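Side-chain contacts in A-adding tRNA nucleotidyltransferase (Aquifex aeolicus, PDB 4WBY), which adds the terminal adenosine to tRNA that ends in CC, using ATP and magnesium, and so completes the CCA end: residues Ile3-Glu7 against Asn8-Ile12; Ala13-Val16 against Gly17-Ala20; His79-Gly83 against Lys84-Glu88; Ser128-Leu131 against Glu132-Gly135. All coordinates share one frame; numbering follows the deposited sequence.

Contact 1 (Ile3-Glu7 against Asn8-Ile12). With SO4 (sulfate ion), chain F.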
loop_
_atom_site.group_PDB
_atom_site.type_symbol
_atom_site.label_atom_id
_atom_site.label_comp_id
_atom_site.label_asym_id
_atom_site.label_seq_id
_atom_site.Cartn_x
_atom_site.Cartn_y
_atom_site.Cartn_z
ATOM N N ILE A 3 20.448 14.157 14.499
ATOM C CA ILE A 3 20.816 12.898 13.873
ATOM C C ILE A 3 21.800 13.146 12.750
ATOM O O ILE A 3 21.925 14.264 12.264
ATOM C CB ILE A 3 19.602 12.129 13.321
ATOM C CG1 ILE A 3 18.468 13.082 12.955
ATOM C CG2 ILE A 3 19.128 11.086 14.310
ATOM C CD1 ILE A 3 18.736 13.855 11.711
ATOM N N LYS A 4 22.504 12.099 12.344
ATOM C CA LYS A 4 23.263 12.174 11.110
ATOM C C LYS A 4 22.306 11.909 9.959
ATOM O O LYS A 4 21.452 11.023 10.020
ATOM C CB LYS A 4 24.427 11.179 11.100
ATOM C CG LYS A 4 25.439 11.403 12.212
ATOM C CD LYS A 4 26.094 12.771 12.114
ATOM C CE LYS A 4 27.017 13.020 13.297
ATOM N NZ LYS A 4 28.011 11.924 13.468
ATOM N N VAL A 5 22.440 12.710 8.917
ATOM C CA VAL A 5 21.653 12.524 7.715
ATOM C C VAL A 5 22.187 11.277 6.998
ATOM O O VAL A 5 23.400 11.076 6.929
ATOM C CB VAL A 5 21.729 13.786 6.823
ATOM C CG1 VAL A 5 20.999 13.588 5.518
ATOM C CG2 VAL A 5 21.180 14.995 7.581
ATOM N N PRO A 6 21.289 10.414 6.490
ATOM C CA PRO A 6 21.770 9.227 5.774
ATOM C C PRO A 6 22.762 9.569 4.673
ATOM O O PRO A 6 22.615 10.599 4.010
ATOM C CB PRO A 6 20.488 8.636 5.187
ATOM C CG PRO A 6 19.441 9.017 6.188
ATOM C CD PRO A 6 19.824 10.402 6.645
ATOM N N GLU A 7 23.766 8.715 4.499
ATOM C CA GLU A 7 24.848 9.002 3.567
ATOM C C GLU A 7 24.346 9.241 2.147
ATOM O O GLU A 7 24.930 10.040 1.422
ATOM C CB GLU A 7 25.877 7.864 3.576
ATOM C CG GLU A 7 26.799 7.895 4.783
ATOM C CD GLU A 7 27.978 6.941 4.658
ATOM O OE1 GLU A 7 28.510 6.523 5.705
ATOM O OE2 GLU A 7 28.375 6.618 3.518
ATOM N N ASN A 8 23.268 8.571 1.740
ATOM C CA ASN A 8 22.818 8.735 0.360
ATOM C C ASN A 8 22.092 10.062 0.113
ATOM O O ASN A 8 21.900 10.450 -1.031
ATOM C CB ASN A 8 21.931 7.559 -0.071
ATOM C CG ASN A 8 20.599 7.542 0.638
ATOM O OD1 ASN A 8 20.531 7.743 1.847
ATOM N ND2 ASN A 8 19.525 7.290 -0.114
ATOM N N ILE A 9 21.719 10.758 1.188
ATOM C CA ILE A 9 20.995 12.030 1.117
ATOM C C ILE A 9 21.881 13.218 1.520
ATOM O O ILE A 9 21.570 14.362 1.220
ATOM C CB ILE A 9 19.749 11.987 2.047
ATOM C CG1 ILE A 9 18.809 10.860 1.622
ATOM C CG2 ILE A 9 18.978 13.307 2.069
ATOM C CD1 ILE A 9 17.678 10.695 2.580
ATOM N N GLU A 10 23.000 12.932 2.178
ATOM C CA GLU A 10 23.842 13.960 2.787
ATOM C C GLU A 10 24.286 15.065 1.822
ATOM O O GLU A 10 24.154 16.248 2.136
ATOM C CB GLU A 10 25.063 13.290 3.431
ATOM C CG GLU A 10 26.240 14.212 3.728
ATOM C CD GLU A 10 26.057 15.065 4.978
ATOM O OE1 GLU A 10 24.978 15.009 5.606
ATOM O OE2 GLU A 10 27.012 15.797 5.333
ATOM N N GLU A 11 24.797 14.704 0.648
ATOM C CA GLU A 11 25.298 15.729 -0.275
ATOM C C GLU A 11 24.205 16.709 -0.693
ATOM O O GLU A 11 24.404 17.927 -0.671
ATOM C CB GLU A 11 25.922 15.090 -1.518
ATOM C CG GLU A 11 27.251 14.404 -1.271
ATOM C CD GLU A 11 27.978 14.047 -2.560
ATOM O OE1 GLU A 11 27.465 14.374 -3.653
ATOM O OE2 GLU A 11 29.064 13.436 -2.479
ATOM N N ILE A 12 23.037 16.186 -1.047
ATOM C CA ILE A 12 21.932 17.041 -1.456
ATOM C C ILE A 12 21.377 17.833 -0.267
ATOM O O ILE A 12 21.063 19.013 -0.404
ATOM C CB ILE A 12 20.809 16.213 -2.134
ATOM C CG1 ILE A 12 21.278 15.716 -3.504
ATOM C CG2 ILE A 12 19.533 17.040 -2.296
ATOM C CD1 ILE A 12 21.645 16.832 -4.479
HETATM S S SO4 F . 23.315 5.686 6.476
HETATM O O1 SO4 F . 22.081 6.112 7.146
HETATM O O2 SO4 F . 23.919 4.584 7.226
HETATM O O3 SO4 F . 22.990 5.239 5.120
HETATM O O4 SO4 F . 24.259 6.793 6.416
HETATM O O HOH W 1 25.127 14.349 8.181
HETATM O O HOH W 2 25.097 11.978 -0.420
#

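Contact 2 (Ala13-Val16 against Gly17-Ala20)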
loop_
_atom_site.group_PDB
_atom_site.type_symbol
_atom_site.label_atom_id
_atom_site.label_comp_id
_atom_site.label_asym_id
_atom_site.label_seq_id
_atom_site.Cartn_x
_atom_site.Cartn_y
_atom_site.Cartn_z
ATOM N N ALA A 13 21.263 17.197 0.898
ATOM C CA ALA A 13 20.782 17.905 2.085
ATOM C C ALA A 13 21.669 19.120 2.406
ATOM O O ALA A 13 21.168 20.224 2.664
ATOM C CB ALA A 13 20.730 16.960 3.277
ATOM N N ARG A 14 22.987 18.919 2.382
ATOM C CA ARG A 14 23.925 20.015 2.615
ATOM C C ARG A 14 23.708 21.137 1.606
ATOM O O ARG A 14 23.650 22.319 1.969
ATOM C CB ARG A 14 25.375 19.523 2.524
ATOM C CG ARG A 14 25.820 18.615 3.658
ATOM C CD ARG A 14 26.098 19.385 4.941
ATOM N NE ARG A 14 26.577 18.474 5.975
ATOM C CZ ARG A 14 26.911 18.848 7.205
ATOM N NH1 ARG A 14 26.826 20.122 7.556
ATOM N NH2 ARG A 14 27.326 17.946 8.085
ATOM N N GLU A 15 23.599 20.761 0.333
ATOM C CA GLU A 15 23.459 21.740 -0.735
ATOM C C GLU A 15 22.145 22.509 -0.631
ATOM O O GLU A 15 22.108 23.714 -0.870
ATOM C CB GLU A 15 23.562 21.058 -2.096
ATOM C CG GLU A 15 23.572 22.046 -3.252
ATOM C CD GLU A 15 23.873 21.390 -4.577
ATOM O OE1 GLU A 15 23.823 20.147 -4.645
ATOM O OE2 GLU A 15 24.135 22.123 -5.548
ATOM N N VAL A 16 21.061 21.817 -0.286
ATOM C CA VAL A 16 19.784 22.501 -0.112
ATOM C C VAL A 16 19.884 23.583 0.979
ATOM O O VAL A 16 19.389 24.693 0.793
ATOM C CB VAL A 16 18.662 21.497 0.208
ATOM C CG1 VAL A 16 17.416 22.203 0.739
ATOM C CG2 VAL A 16 18.325 20.711 -1.039
ATOM N N GLY A 17 20.549 23.281 2.094
ATOM C CA GLY A 17 20.752 24.274 3.139
ATOM C C GLY A 17 21.596 25.455 2.678
ATOM O O GLY A 17 21.352 26.602 3.075
ATOM N N GLN A 18 22.607 25.182 1.853
ATOM C CA GLN A 18 23.462 26.243 1.325
ATOM C C GLN A 18 22.668 27.166 0.409
ATOM O O GLN A 18 22.743 28.395 0.524
ATOM C CB GLN A 18 24.653 25.640 0.587
ATOM C CG GLN A 18 25.626 24.890 1.495
ATOM C CD GLN A 18 26.505 23.895 0.735
ATOM O OE1 GLN A 18 26.375 23.726 -0.475
ATOM N NE2 GLN A 18 27.390 23.217 1.458
ATOM N N ILE A 19 21.903 26.579 -0.504
ATOM C CA ILE A 19 21.093 27.373 -1.414
ATOM C C ILE A 19 20.038 28.154 -0.632
ATOM O O ILE A 19 19.791 29.323 -0.920
ATOM C CB ILE A 19 20.415 26.486 -2.484
ATOM C CG1 ILE A 19 21.478 25.835 -3.376
ATOM C CG2 ILE A 19 19.462 27.297 -3.345
ATOM C CD1 ILE A 19 20.920 24.779 -4.297
ATOM N N ALA A 20 19.427 27.516 0.366
ATOM C CA ALA A 20 18.444 28.212 1.192
ATOM C C ALA A 20 19.049 29.472 1.813
ATOM O O ALA A 20 18.448 30.553 1.757
ATOM C CB ALA A 20 17.895 27.286 2.278
#

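Contact 3 (His79-Gly83 against Lys84-Glu88)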
loop_
_atom_site.group_PDB
_atom_site.type_symbol
_atom_site.label_atom_id
_atom_site.label_comp_id
_atom_site.label_asym_id
_atom_site.label_seq_id
_atom_site.Cartn_x
_atom_site.Cartn_y
_atom_site.Cartn_z
ATOM N N HIS A 79 9.008 19.205 -8.109
ATOM C CA HIS A 79 9.595 17.874 -8.043
ATOM C C HIS A 79 10.740 17.758 -9.030
ATOM O O HIS A 79 10.686 18.327 -10.126
ATOM C CB HIS A 79 8.541 16.795 -8.332
ATOM C CG HIS A 79 7.372 16.820 -7.398
ATOM N ND1 HIS A 79 6.360 17.751 -7.496
ATOM C CD2 HIS A 79 7.057 16.031 -6.344
ATOM C CE1 HIS A 79 5.468 17.528 -6.547
ATOM N NE2 HIS A 79 5.868 16.491 -5.833
ATOM N N LEU A 80 11.788 17.046 -8.627
ATOM C CA LEU A 80 12.898 16.732 -9.523
ATOM C C LEU A 80 13.578 15.462 -9.045
ATOM O O LEU A 80 13.351 15.003 -7.923
ATOM C CB LEU A 80 13.902 17.888 -9.606
ATOM C CG LEU A 80 14.540 18.296 -8.281
ATOM C CD1 LEU A 80 15.987 18.726 -8.462
ATOM C CD2 LEU A 80 13.743 19.426 -7.654
ATOM N N LYS A 81 14.387 14.877 -9.915
ATOM C CA LYS A 81 15.113 13.665 -9.595
ATOM C C LYS A 81 16.592 13.913 -9.851
ATOM O O LYS A 81 16.960 14.458 -10.888
ATOM C CB LYS A 81 14.603 12.489 -10.434
ATOM C CG LYS A 81 15.176 11.135 -10.024
ATOM C CD LYS A 81 14.521 9.982 -10.780
ATOM C CE LYS A 81 15.058 8.636 -10.306
ATOM N NZ LYS A 81 14.385 7.482 -10.973
ATOM N N ILE A 82 17.433 13.533 -8.899
ATOM C CA ILE A 82 18.873 13.620 -9.072
ATOM C C ILE A 82 19.447 12.234 -8.794
ATOM O O ILE A 82 19.388 11.745 -7.667
ATOM C CB ILE A 82 19.513 14.672 -8.137
ATOM C CG1 ILE A 82 18.979 16.069 -8.457
ATOM C CG2 ILE A 82 21.027 14.664 -8.301
ATOM C CD1 ILE A 82 19.438 17.144 -7.480
ATOM N N GLY A 83 19.985 11.596 -9.827
ATOM C CA GLY A 83 20.411 10.213 -9.707
ATOM C C GLY A 83 19.231 9.374 -9.239
ATOM O O GLY A 83 18.150 9.444 -9.814
ATOM N N LYS A 84 19.426 8.605 -8.172
ATOM C CA LYS A 84 18.370 7.744 -7.647
ATOM C C LYS A 84 17.420 8.459 -6.681
ATOM O O LYS A 84 16.427 7.876 -6.228
ATOM C CB LYS A 84 18.995 6.534 -6.947
ATOM C CG LYS A 84 19.765 5.617 -7.879
ATOM C CD LYS A 84 18.820 4.881 -8.810
ATOM C CE LYS A 84 19.572 3.936 -9.736
ATOM N NZ LYS A 84 18.641 3.133 -10.572
ATOM N N LEU A 85 17.722 9.711 -6.356
ATOM C CA LEU A 85 16.920 10.475 -5.394
ATOM C C LEU A 85 15.747 11.212 -6.027
ATOM O O LEU A 85 15.938 12.063 -6.894
ATOM C CB LEU A 85 17.789 11.500 -4.675
ATOM C CG LEU A 85 18.810 10.965 -3.688
ATOM C CD1 LEU A 85 19.715 12.113 -3.259
ATOM C CD2 LEU A 85 18.105 10.356 -2.488
ATOM N N LYS A 86 14.540 10.914 -5.569
ATOM C CA LYS A 86 13.363 11.671 -5.983
ATOM C C LYS A 86 13.082 12.722 -4.927
ATOM O O LYS A 86 12.860 12.388 -3.758
ATOM C CB LYS A 86 12.151 10.756 -6.175
ATOM C CG LYS A 86 12.332 9.792 -7.334
ATOM C CD LYS A 86 11.121 8.886 -7.502
ATOM C CE LYS A 86 9.879 9.689 -7.855
ATOM N NZ LYS A 86 8.706 8.816 -8.142
ATOM N N LEU A 87 13.104 13.984 -5.341
ATOM C CA LEU A 87 12.981 15.104 -4.423
ATOM C C LEU A 87 11.685 15.882 -4.619
ATOM O O LEU A 87 11.268 16.164 -5.746
ATOM C CB LEU A 87 14.173 16.052 -4.590
ATOM C CG LEU A 87 15.558 15.409 -4.543
ATOM C CD1 LEU A 87 16.610 16.449 -4.893
ATOM C CD2 LEU A 87 15.840 14.770 -3.183
ATOM N N GLU A 88 11.057 16.239 -3.507
ATOM C CA GLU A 88 9.928 17.153 -3.522
ATOM C C GLU A 88 10.254 18.348 -2.644
ATOM O O GLU A 88 10.784 18.180 -1.545
ATOM C CB GLU A 88 8.655 16.476 -3.023
ATOM C CG GLU A 88 7.518 17.458 -2.821
ATOM C CD GLU A 88 6.331 16.842 -2.120
ATOM O OE1 GLU A 88 5.690 15.959 -2.725
ATOM O OE2 GLU A 88 6.040 17.240 -0.967
#

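Contact 4 (Ser128-Leu131 against Glu132-Gly135)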
loop_
_atom_site.group_PDB
_atom_site.type_symbol
_atom_site.label_atom_id
_atom_site.label_comp_id
_atom_site.label_asym_id
_atom_site.label_seq_id
_atom_site.Cartn_x
_atom_site.Cartn_y
_atom_site.Cartn_z
ATOM N N SER A 128 16.346 19.729 10.314
ATOM C CA SER A 128 16.922 20.933 9.731
ATOM C C SER A 128 18.098 20.588 8.823
ATOM O O SER A 128 18.970 19.815 9.205
ATOM C CB SER A 128 17.403 21.894 10.816
ATOM O OG SER A 128 18.034 23.007 10.205
ATOM N N VAL A 129 18.138 21.175 7.630
ATOM C CA VAL A 129 19.337 21.066 6.818
ATOM C C VAL A 129 20.002 22.434 6.723
ATOM O O VAL A 129 20.858 22.677 5.875
ATOM C CB VAL A 129 19.037 20.480 5.417
ATOM C CG1 VAL A 129 18.491 19.055 5.576
ATOM C CG2 VAL A 129 18.085 21.374 4.612
ATOM N N ASN A 130 19.619 23.327 7.626
ATOM C CA ASN A 130 20.159 24.677 7.601
ATOM C C ASN A 130 21.555 24.767 8.187
ATOM O O ASN A 130 21.986 23.884 8.923
ATOM C CB ASN A 130 19.196 25.617 8.314
ATOM C CG ASN A 130 17.849 25.608 7.659
ATOM O OD1 ASN A 130 17.702 26.097 6.536
ATOM N ND2 ASN A 130 16.863 24.989 8.319
ATOM N N LEU A 131 22.262 25.838 7.833
ATOM C CA LEU A 131 23.689 25.911 8.110
ATOM C C LEU A 131 24.021 25.893 9.592
ATOM O O LEU A 131 25.027 25.317 9.986
ATOM C CB LEU A 131 24.302 27.171 7.485
ATOM C CG LEU A 131 24.274 27.259 5.958
ATOM C CD1 LEU A 131 24.962 28.535 5.501
ATOM C CD2 LEU A 131 24.936 26.039 5.316
ATOM N N GLU A 132 23.182 26.513 10.417
ATOM C CA GLU A 132 23.592 26.740 11.803
ATOM C C GLU A 132 23.167 25.622 12.752
ATOM O O GLU A 132 23.665 25.545 13.877
ATOM C CB GLU A 132 23.055 28.080 12.304
ATOM C CG GLU A 132 21.695 28.022 12.961
ATOM C CD GLU A 132 20.556 27.930 11.969
ATOM O OE1 GLU A 132 20.805 28.041 10.745
ATOM O OE2 GLU A 132 19.403 27.743 12.424
ATOM N N ASP A 133 22.265 24.750 12.309
ATOM C CA ASP A 133 21.772 23.675 13.175
ATOM C C ASP A 133 21.546 22.392 12.378
ATOM O O ASP A 133 20.601 21.650 12.615
ATOM C CB ASP A 133 20.480 24.093 13.888
ATOM C CG ASP A 133 19.305 24.232 12.937
ATOM O OD1 ASP A 133 19.533 24.409 11.721
ATOM O OD2 ASP A 133 18.149 24.138 13.410
ATOM N N TYR A 134 22.446 22.128 11.448
ATOM C CA TYR A 134 22.302 21.006 10.532
ATOM C C TYR A 134 22.122 19.677 11.253
ATOM O O TYR A 134 22.908 19.327 12.144
ATOM C CB TYR A 134 23.516 20.934 9.619
ATOM C CG TYR A 134 23.419 19.883 8.548
ATOM C CD1 TYR A 134 23.942 18.613 8.748
ATOM C CD2 TYR A 134 22.801 20.159 7.330
ATOM C CE1 TYR A 134 23.866 17.645 7.760
ATOM C CE2 TYR A 134 22.722 19.208 6.337
ATOM C CZ TYR A 134 23.260 17.953 6.553
ATOM O OH TYR A 134 23.191 17.011 5.562
ATOM N N GLY A 135 21.086 18.938 10.856
ATOM C CA GLY A 135 20.797 17.633 11.424
ATOM C C GLY A 135 19.923 17.660 12.673
ATOM O O GLY A 135 19.602 16.608 13.212
HETATM O O HOH W 3 25.180 23.375 11.797
#

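Contact 1 (Ile3-Glu7 against Asn8-Ile12)
Val5 and Pro6 meet Ile9 and Glu10 where an extended lead-in turns into helix 7-22, and the contact is a worked example of a first helical turn closing on the residues that precede it. Pro6 O accepts from Ile9 N at 3.0 Å, the donor standing well above the carbonyl plane, and takes a weaker, more bent bond from Glu10 N. Val5 CG1, anti to the backbone N (chi1 176°), lies over the helix backbone at Glu10 N and meets Ile9 CG2 at 4.0 Å. The Glu10 chain bends at chi2 (78°), which folds the carboxylate back until OE1 lies 3.7 Å from Val5 CB; there OE1 accepts from a water that in turn accepts from Val5 N, and it is also hydrogen-bonded to Tyr134 OH, while OE2 pairs with Arg14. Asn8 sets its OD1 beside Pro6 CB, and its ND2 is bonded to Val43 O. The side chain of Val33, an ATP-binding residue, is about 5 Å from that of Ile9. A sulfate ion, probably picked up from the crystallisation medium, sits at the helix start, near the Pro6 ring and the aliphatic part of Glu7: Glu7 N donates to sulfate O4 at 2.8 Å.

Contact 2 (Ala13-Val16 against Gly17-Ala20)
Glu15 and Ile19, one turn apart, make the clearest side-chain contact here: Glu15 CG meets Ile19 CD1 at 3.9 Å, the two chains crossing obliquely. Both rest on helix 54-65 through Leu61 and Arg64. The Glu15 chain is fully extended (chi1 -174°), which carries the carboxylate out to His65, where OE1 is hydrogen-bonded to NE2. Other close approaches set aliphatic groups against backbone carbonyls. Ile19 CG1 lies 3.3 Å from Glu15 O, and Ala20 CB comes equally near Val16 O, so methyl and methylene groups pad the carbonyls of the preceding turn. Hydrogen bonds supply the frame, in the i to i+4 pattern of an alpha helix, here the middle and later turns of helix 7-22 in the head region of the enzyme. Ile19 N meets Glu15 O at 2.9 Å, almost straight at 170°, whereas the bond from Gly17 N to Ala13 O is the longest of the four at 3.2 Å. Polar chains line the outer side. Gln18 runs, extended beyond CG, back along the turn, its CG 3.3 Å from Arg14 O and its OE1 3.5 Å from Glu15 CA. Arg14 leads away from Gln18, forming a salt bridge with Glu10 and a cation-pi contact with Tyr134.

Contact 3 (His79-Gly83 against Lys84-Glu88)
His79 and Glu88 face each other across a beta hairpin as a non-hydrogen-bonded pair, and their side chains supply the bond that the backbone lacks there. They run alongside each other in the same direction, ring and carboxylate planes nearly perpendicular (84°). His79 NE2 donates to Glu88 OE1 at 3.2 Å, a bent bond (137°) on the anti side of the oxygen, tilted out of both the ring and the carboxylate plane, while His79 CD2 rests 3.7 Å from Glu88 CB. Replacing His79 by alanine is likely to deprive Glu88 OE1 of this donor and the Glu88 methylenes of the flanking ring. Backbone bonds tie the alternate pairs: Leu80 with Leu87 and Ile82 with Leu85 each exchange two, the shortest from Leu87 N to Leu80 O at 2.8 Å. The last pair closes a type II' turn, with Gly83 taking the positive phi (56°). On the face shared with His79, Lys81 and Lys86 touch by their methylenes, Lys81 CD to Lys86 CG at 4.1 Å, and their ammonium groups stay apart. Ile82 CD1 meets Leu87 CD1 at 3.9 Å on the other face. That apolar face packs on helices 7-22 and 54-65 through Ile12, Ala58 and Leu61. Strand 85-91 pairs laterally with strand 45-51, which puts Lys86 beside Asp45 and Glu88 beside Asp47, the inferred magnesium ligands.

Contact 4 (Ser128-Leu131 against Glu132-Gly135)
The chain doubles back between Ser128 and Gly135, closed at its mouth by Gly135 N donating to Ser128 O at 2.8 Å and farther along by a water that links Leu131 O to Tyr134 N. Inside this loop Ser128 OG is gripped by three bonds. It donates to Asp133 OD1 at 2.6 Å, coming from above the carboxylate plane, and accepts from Asn130 N, which makes an ST turn, and from Asn130 ND2, both at 3.0 Å. The hydroxyl lies anti to its own backbone N (chi1 176°), turned into the loop, where all three partners can reach it. With alanine in place of the serine, Asp133 OD1 would probably lose this donor, and Asn130 N and ND2 their shared acceptor. Asn130 uses its other end on Ala27 N, while Asn130 CB is 3.6 Å from Asp133 OD1 and 3.8 Å from Glu132 OE1; Glu132 forms a salt bridge with Arg26. Tyr134 lays a ring edge along Val129, whose O sits in the ring plane 3.5 Å from Tyr134 CD2, and Tyr134 CE2 meets Val129 CB at 4.0 Å. This loop joins strands 126-128 and 137-138 at one side of the head-domain sheet. Val129 wedges between strand 26-30, at Ala27 and Ile29, and helix 7-22, at Ala13 and Val16.

In the fold
Helix 7-22 relates all four contacts. Contacts 1 and 2 are successive portions of it, a solvent-edged start and its more buried later turns, whereas contact 3 is a hairpin of the sheet and contact 4 a loop between two of its strands, both packed against the helix: Ile12 meets the hairpin at Ile82, Leu85 and Leu87, and Ala13 meets Val129 and Tyr134. Contacts 3 and 4 do not touch, their centres about 21 Å apart. Chemistry follows place. Contact 2 is mostly backbone bonding and aliphatic padding; contact 3 divides into an apolar face and a charged one beside the inferred magnesium site; contact 4 concentrates its polarity on one buried hydroxyl. Contact 1 mixes both kinds; Ile3 bonds to Gly135.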